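Local coordinates for membrane lipoprotein family protein (Aeropyrum pernix, PDB 4PEV), which probably serves as the solute-binding lipoprotein of an ABC transporter, holding adenosine in the cleft of a periplasmic-binding-protein fold, at residues 150-161 / 317-328. Sequence-based numbering, arbitrary orientation.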
ATOM      1  N   ASP C 150      15.898 -14.865  16.914  1.00 42.13           N
ATOM      2  CA  ASP C 150      16.075 -13.734  17.844  1.00 41.42           C
ATOM      3  C   ASP C 150      16.570 -12.489  17.134  1.00 37.98           C
ATOM      4  O   ASP C 150      16.283 -11.382  17.558  1.00 40.48           O
ATOM      5  CB  ASP C 150      17.059 -14.071  18.959  1.00 43.18           C
ATOM      6  CG  ASP C 150      16.762 -15.390  19.600  1.00 45.46           C
ATOM      7  OD1 ASP C 150      15.564 -15.687  19.811  1.00 47.71           O
ATOM      8  OD2 ASP C 150      17.726 -16.139  19.868  1.00 47.74           O
ATOM      9  N   ASN C 151      17.309 -12.672  16.052  1.00 35.47           N
ATOM     10  CA  ASN C 151      17.915 -11.549  15.357  1.00 34.58           C
ATOM     11  C   ASN C 151      17.057 -10.999  14.203  1.00 34.37           C
ATOM     12  O   ASN C 151      17.565 -10.262  13.341  1.00 33.74           O
ATOM     13  CB  ASN C 151      19.325 -11.930  14.872  1.00 33.12           C
ATOM     14  CG  ASN C 151      19.317 -13.004  13.797  1.00 33.10           C
ATOM     15  OD1 ASN C 151      18.422 -13.849  13.743  1.00 32.12           O
ATOM     16  ND2 ASN C 151      20.328 -12.979  12.936  1.00 33.86           N
ATOM     17  N   VAL C 152      15.766 -11.339  14.184  1.00 32.42           N
ATOM     18  CA  VAL C 152      14.880 -10.831  13.142  1.00 31.53           C
ATOM     19  C   VAL C 152      13.569 -10.311  13.701  1.00 30.91           C
ATOM     20  O   VAL C 152      12.772 -11.075  14.252  1.00 31.76           O
ATOM     21  CB  VAL C 152      14.578 -11.901  12.082  1.00 31.41           C
ATOM     22  CG1 VAL C 152      13.598 -11.364  11.052  1.00 31.37           C
ATOM     23  CG2 VAL C 152      15.861 -12.330  11.391  1.00 31.90           C
ATOM     24  N   ALA C 153      13.355  -9.007  13.535  1.00 30.61           N
ATOM     25  CA  ALA C 153      12.074  -8.358  13.813  1.00 29.75           C
ATOM     26  C   ALA C 153      11.302  -8.193  12.513  1.00 30.37           C
ATOM     27  O   ALA C 153      11.731  -7.449  11.641  1.00 31.82           O
ATOM     28  CB  ALA C 153      12.303  -6.999  14.447  1.00 29.12           C
ATOM     29  N   SER C 154      10.171  -8.891  12.390  1.00 30.66           N
ATOM     30  CA  SER C 154       9.287  -8.792  11.228  1.00 30.62           C
ATOM     31  C   SER C 154       8.168  -7.768  11.468  1.00 31.73           C
ATOM     32  O   SER C 154       7.573  -7.731  12.551  1.00 33.77           O
ATOM     33  CB  SER C 154       8.653 -10.151  10.942  1.00 31.26           C
ATOM     34  OG  SER C 154       9.615 -11.129  10.559  1.00 32.40           O
ATOM     35  N   TYR C 155       7.885  -6.941  10.461  1.00 31.91           N
ATOM     36  CA  TYR C 155       6.760  -6.001  10.494  1.00 32.19           C
ATOM     37  C   TYR C 155       5.784  -6.338   9.363  1.00 32.91           C
ATOM     38  O   TYR C 155       6.077  -6.137   8.186  1.00 31.83           O
ATOM     39  CB  TYR C 155       7.254  -4.562  10.394  1.00 32.79           C
ATOM     40  CG  TYR C 155       8.020  -4.081  11.622  1.00 33.83           C
ATOM     41  CD1 TYR C 155       9.354  -4.422  11.815  1.00 36.14           C
ATOM     42  CD2 TYR C 155       7.413  -3.280  12.579  1.00 33.62           C
ATOM     43  CE1 TYR C 155      10.062  -3.980  12.928  1.00 37.54           C
ATOM     44  CE2 TYR C 155       8.102  -2.837  13.696  1.00 35.59           C
ATOM     45  CZ  TYR C 155       9.433  -3.183  13.873  1.00 38.09           C
ATOM     46  OH  TYR C 155      10.134  -2.743  14.997  1.00 38.72           O
ATOM     47  N   LEU C 156       4.643  -6.906   9.744  1.00 34.58           N
ATOM     48  CA  LEU C 156       3.598  -7.306   8.814  1.00 36.42           C
ATOM     49  C   LEU C 156       2.446  -6.362   8.963  1.00 37.45           C
ATOM     50  O   LEU C 156       2.192  -5.881  10.067  1.00 37.68           O
ATOM     51  CB  LEU C 156       3.054  -8.679   9.175  1.00 38.97           C
ATOM     52  CG  LEU C 156       3.844  -9.868   8.669  1.00 41.66           C
ATOM     53  CD1 LEU C 156       3.367 -11.106   9.410  1.00 43.41           C
ATOM     54  CD2 LEU C 156       3.677 -10.006   7.161  1.00 42.62           C
ATOM     55  N   PHE C 157       1.731  -6.114   7.868  1.00 37.03           N
ATOM     56  CA  PHE C 157       0.501  -5.333   7.930  1.00 36.45           C
ATOM     57  C   PHE C 157      -0.692  -6.223   7.643  1.00 37.47           C
ATOM     58  O   PHE C 157      -0.558  -7.290   7.047  1.00 39.24           O
ATOM     59  CB  PHE C 157       0.544  -4.164   6.955  1.00 35.59           C
ATOM     60  CG  PHE C 157       1.604  -3.145   7.275  1.00 33.48           C
ATOM     61  CD1 PHE C 157       2.910  -3.323   6.839  1.00 32.98           C
ATOM     62  CD2 PHE C 157       1.293  -2.009   7.990  1.00 31.85           C
ATOM     63  CE1 PHE C 157       3.887  -2.387   7.130  1.00 32.35           C
ATOM     64  CE2 PHE C 157       2.263  -1.065   8.285  1.00 31.81           C
ATOM     65  CZ  PHE C 157       3.561  -1.253   7.853  1.00 32.26           C
ATOM     66  N   ARG C 158      -1.856  -5.788   8.097  1.00 38.84           N
ATOM     67  CA  ARG C 158      -3.095  -6.493   7.816  1.00 39.24           C
ATOM     68  C   ARG C 158      -3.834  -5.695   6.738  1.00 39.67           C
ATOM     69  O   ARG C 158      -4.765  -4.940   7.032  1.00 42.52           O
ATOM     70  CB  ARG C 158      -3.914  -6.640   9.105  1.00 38.83           C
ATOM     71  CG  ARG C 158      -3.225  -7.452  10.204  1.00 37.10           C
ATOM     72  CD  ARG C 158      -4.160  -7.716  11.386  1.00 35.39           C
ATOM     73  NE  ARG C 158      -4.543  -6.477  12.067  1.00 33.73           N
ATOM     74  CZ  ARG C 158      -3.797  -5.843  12.974  1.00 33.65           C
ATOM     75  NH1 ARG C 158      -2.617  -6.337  13.356  1.00 34.44           N
ATOM     76  NH2 ARG C 158      -4.235  -4.705  13.511  1.00 31.58           N
ATOM     77  N   GLU C 159      -3.390  -5.872   5.491  1.00 38.25           N
ATOM     78  CA  GLU C 159      -3.841  -5.064   4.355  1.00 37.56           C
ATOM     79  C   GLU C 159      -5.313  -5.236   4.042  1.00 36.34           C
ATOM     80  O   GLU C 159      -5.932  -4.348   3.467  1.00 36.82           O
ATOM     81  CB  GLU C 159      -3.049  -5.407   3.092  1.00 40.18           C
ATOM     82  CG  GLU C 159      -1.633  -4.865   3.053  1.00 41.62           C
ATOM     83  CD  GLU C 159      -0.611  -5.741   3.757  1.00 43.74           C
ATOM     84  OE1 GLU C 159      -0.964  -6.817   4.282  1.00 44.51           O
ATOM     85  OE2 GLU C 159       0.572  -5.346   3.774  1.00 47.53           O
ATOM     86  N   GLN C 160      -5.876  -6.380   4.398  1.00 35.72           N
ATOM     87  CA  GLN C 160      -7.309  -6.596   4.242  1.00 35.31           C
ATOM     88  C   GLN C 160      -8.086  -5.444   4.890  1.00 35.51           C
ATOM     89  O   GLN C 160      -9.104  -4.964   4.357  1.00 34.04           O
ATOM     90  CB  GLN C 160      -7.741  -7.928   4.870  1.00 35.28           C
ATOM     91  CG  GLN C 160      -6.936  -9.152   4.431  1.00 36.34           C
ATOM     92  CD  GLN C 160      -5.959  -9.660   5.491  1.00 37.04           C
ATOM     93  OE1 GLN C 160      -5.228  -8.892   6.121  1.00 37.38           O
ATOM     94  NE2 GLN C 160      -5.948 -10.968   5.689  1.00 39.16           N
ATOM     95  N   GLU C 161      -7.586  -4.990   6.033  1.00 35.37           N
ATOM     96  CA  GLU C 161      -8.315  -4.041   6.840  1.00 37.22           C
ATOM     97  C   GLU C 161      -8.510  -2.744   6.062  1.00 38.18           C
ATOM     98  O   GLU C 161      -9.654  -2.328   5.841  1.00 41.74           O
ATOM     99  CB  GLU C 161      -7.621  -3.827   8.199  1.00 38.52           C
ATOM    100  CG  GLU C 161      -7.546  -5.104   9.047  1.00 38.51           C
ATOM    101  CD  GLU C 161      -7.064  -4.899  10.487  1.00 38.09           C
ATOM    102  OE1 GLU C 161      -6.834  -3.753  10.930  1.00 37.34           O
ATOM    103  OE2 GLU C 161      -6.911  -5.916  11.195  1.00 37.68           O
ATOM    104  N   PHE C 317      15.853  -3.682  21.034  1.00 42.81           N
ATOM    105  CA  PHE C 317      15.514  -4.532  19.900  1.00 40.94           C
ATOM    106  C   PHE C 317      15.188  -5.915  20.402  1.00 41.00           C
ATOM    107  O   PHE C 317      15.802  -6.380  21.349  1.00 41.43           O
ATOM    108  CB  PHE C 317      16.700  -4.632  18.949  1.00 40.80           C
ATOM    109  CG  PHE C 317      16.467  -5.534  17.772  1.00 39.43           C
ATOM    110  CD1 PHE C 317      16.774  -6.890  17.846  1.00 41.06           C
ATOM    111  CD2 PHE C 317      15.961  -5.031  16.582  1.00 38.80           C
ATOM    112  CE1 PHE C 317      16.568  -7.727  16.754  1.00 41.04           C
ATOM    113  CE2 PHE C 317      15.759  -5.855  15.489  1.00 38.15           C
ATOM    114  CZ  PHE C 317      16.062  -7.204  15.573  1.00 39.84           C
ATOM    115  N   ARG C 318      14.238  -6.581  19.759  1.00 42.74           N
ATOM    116  CA  ARG C 318      13.967  -7.985  20.048  1.00 44.34           C
ATOM    117  C   ARG C 318      13.246  -8.663  18.879  1.00 40.78           C
ATOM    118  O   ARG C 318      12.392  -8.061  18.246  1.00 38.73           O
ATOM    119  CB  ARG C 318      13.183  -8.133  21.364  1.00 48.69           C
ATOM    120  CG  ARG C 318      11.829  -7.443  21.376  1.00 56.09           C
ATOM    121  CD  ARG C 318      11.383  -7.041  22.781  1.00 64.13           C
ATOM    122  NE  ARG C 318      10.220  -6.136  22.767  1.00 75.50           N
ATOM    123  CZ  ARG C 318      10.234  -4.834  22.426  1.00 79.85           C
ATOM    124  NH1 ARG C 318      11.358  -4.222  22.048  1.00 79.90           N
ATOM    125  NH2 ARG C 318       9.103  -4.129  22.456  1.00 78.67           N
ATOM    126  N   GLY C 319      13.607  -9.919  18.605  1.00 38.72           N
ATOM    127  CA  GLY C 319      13.061 -10.668  17.479  1.00 37.83           C
ATOM    128  C   GLY C 319      11.562 -10.903  17.539  1.00 37.73           C
ATOM    129  O   GLY C 319      10.965 -10.801  18.597  1.00 36.98           O
ATOM    130  N   GLY C 320      10.954 -11.194  16.387  1.00 38.65           N
ATOM    131  CA  GLY C 320       9.553 -11.582  16.322  1.00 38.68           C
ATOM    132  C   GLY C 320       8.668 -10.661  15.512  1.00 39.94           C
ATOM    133  O   GLY C 320       9.094  -9.585  15.096  1.00 43.53           O
ATOM    134  N   ILE C 321       7.416 -11.088  15.333  1.00 39.32           N
ATOM    135  CA  ILE C 321       6.435 -10.424  14.468  1.00 38.40           C
ATOM    136  C   ILE C 321       5.720  -9.250  15.140  1.00 34.89           C
ATOM    137  O   ILE C 321       5.314  -9.345  16.276  1.00 31.96           O
ATOM    138  CB  ILE C 321       5.361 -11.434  13.993  1.00 40.51           C
ATOM    139  CG1 ILE C 321       6.028 -12.575  13.217  1.00 41.93           C
ATOM    140  CG2 ILE C 321       4.274 -10.743  13.160  1.00 39.53           C
ATOM    141  CD1 ILE C 321       5.057 -13.605  12.671  1.00 44.33           C
ATOM    142  N   VAL C 322       5.569  -8.156  14.401  1.00 34.46           N
ATOM    143  CA  VAL C 322       4.798  -6.988  14.839  1.00 34.57           C
ATOM    144  C   VAL C 322       3.744  -6.724  13.762  1.00 34.80           C
ATOM    145  O   VAL C 322       4.084  -6.319  12.653  1.00 35.89           O
ATOM    146  CB  VAL C 322       5.694  -5.735  15.006  1.00 33.61           C
ATOM    147  CG1 VAL C 322       4.878  -4.539  15.450  1.00 32.22           C
ATOM    148  CG2 VAL C 322       6.828  -6.001  15.985  1.00 34.40           C
ATOM    149  N   SER C 323       2.480  -6.993  14.096  1.00 33.64           N
ATOM    150  CA  SER C 323       1.360  -6.912  13.160  1.00 33.59           C
ATOM    151  C   SER C 323       0.653  -5.559  13.315  1.00 35.37           C
ATOM    152  O   SER C 323       0.338  -5.125  14.425  1.00 35.26           O
ATOM    153  CB  SER C 323       0.384  -8.084  13.391  1.00 32.60           C
ATOM    154  OG  SER C 323      -0.658  -8.144  12.425  1.00 30.69           O
ATOM    155  N   LEU C 324       0.393  -4.911  12.181  1.00 36.88           N
ATOM    156  CA  LEU C 324      -0.073  -3.529  12.139  1.00 35.25           C
ATOM    157  C   LEU C 324      -1.281  -3.331  11.216  1.00 34.81           C
ATOM    158  O   LEU C 324      -1.278  -3.739  10.051  1.00 33.24           O
ATOM    159  CB  LEU C 324       1.073  -2.638  11.684  1.00 35.19           C
ATOM    160  CG  LEU C 324       2.310  -2.681  12.571  1.00 35.14           C
ATOM    161  CD1 LEU C 324       3.384  -1.765  12.013  1.00 34.92           C
ATOM    162  CD2 LEU C 324       1.949  -2.278  13.995  1.00 35.94           C
ATOM    163  N   GLY C 325      -2.305  -2.683  11.768  1.00 35.64           N
ATOM    164  CA  GLY C 325      -3.580  -2.472  11.103  1.00 33.91           C
ATOM    165  C   GLY C 325      -4.204  -1.193  11.618  1.00 34.16           C
ATOM    166  O   GLY C 325      -3.519  -0.348  12.196  1.00 32.18           O
ATOM    167  N   LEU C 326      -5.515  -1.060  11.417  1.00 36.59           N
ATOM    168  CA  LEU C 326      -6.246   0.156  11.794  1.00 37.13           C
ATOM    169  C   LEU C 326      -6.076   0.444  13.267  1.00 36.33           C
ATOM    170  O   LEU C 326      -5.804   1.564  13.627  1.00 35.58           O
ATOM    171  CB  LEU C 326      -7.736   0.044  11.468  1.00 37.55           C
ATOM    172  CG  LEU C 326      -8.098  -0.301  10.019  1.00 40.50           C
ATOM    173  CD1 LEU C 326      -9.563  -0.711   9.880  1.00 40.94           C
ATOM    174  CD2 LEU C 326      -7.768   0.865   9.090  1.00 42.94           C
ATOM    175  N   LYS C 327      -6.203  -0.574  14.111  1.00 37.69           N
ATOM    176  CA  LYS C 327      -6.124  -0.368  15.548  1.00 40.95           C
ATOM    177  C   LYS C 327      -4.875   0.415  15.990  1.00 40.53           C
ATOM    178  O   LYS C 327      -4.968   1.265  16.861  1.00 40.11           O
ATOM    179  CB  LYS C 327      -6.216  -1.698  16.321  1.00 43.77           C
ATOM    180  CG  LYS C 327      -6.631  -1.509  17.782  1.00 45.42           C
ATOM    181  CD  LYS C 327      -6.224  -2.666  18.682  1.00 48.87           C
ATOM    182  CE  LYS C 327      -7.283  -3.765  18.703  1.00 52.19           C
ATOM    183  NZ  LYS C 327      -6.874  -4.916  19.557  1.00 51.25           N
ATOM    184  N   GLU C 328      -3.720   0.145  15.385  1.00 41.98           N
ATOM    185  CA  GLU C 328      -2.451   0.735  15.848  1.00 41.92           C
ATOM    186  C   GLU C 328      -2.075   2.045  15.163  1.00 40.69           C
ATOM    187  O   GLU C 328      -1.106   2.668  15.554  1.00 39.69           O
ATOM    188  CB  GLU C 328      -1.297  -0.254  15.669  1.00 42.76           C
ATOM    189  CG  GLU C 328      -1.483  -1.572  16.411  1.00 44.18           C
ATOM    190  CD  GLU C 328      -2.311  -2.606  15.651  1.00 45.65           C
ATOM    191  OE1 GLU C 328      -2.907  -2.290  14.600  1.00 47.24           O
ATOM    192  OE2 GLU C 328      -2.379  -3.759  16.115  1.00 49.80           O
TER
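A bend at chi3 (-64°) lays one face of the Arg158 guanidinium over Gly325 N and the Leu324 carbonyl carbon, while Ser323 holds OG anti to its backbone N (chi1 -174°). Arg158 NH1 donates to Ser323 OG at 2.8 Å, near the guanidinium plane. Arg158 NH2 makes a salt bridge to the syn lone pair of Glu328 OE1 at 3.0 Å, the two planes 52° apart. Arg158 NE makes a second salt bridge, to Glu161 OE2 at 2.6 Å, reaching it from above the carboxylate plane. Glu161 OE1 accepts Leu326 N, and Glu328 OE1 accepts Gly325 N, tying both acids to the turn after strand 320-324. With an alanine here instead of Arg158, Glu161 and Glu328 would probably lose the positive charge they share, and Ser323 OG this donor.

Before this network, strands 152-157 and 320-324 run parallel, joined by alternating backbone bonds that end with Arg158 N to Leu324 O. On one face Val322 CG2 lies over the Tyr155 ring near its rim and Leu324 CB packs on Phe157 CD2; Leu156 CD1 meets Ile321 CG2 on the other.

Both segments lead on to the other lobe, consistent with the interlobe crossings of a periplasmic-binding-protein fold. Strand 320-324 forms one edge of the six-stranded parallel sheet within this chain, strand 152-157 sits between it and strand 137-141, helix 301-313 packs against Tyr155, and Phe157 touches adenosine-binding Asp142.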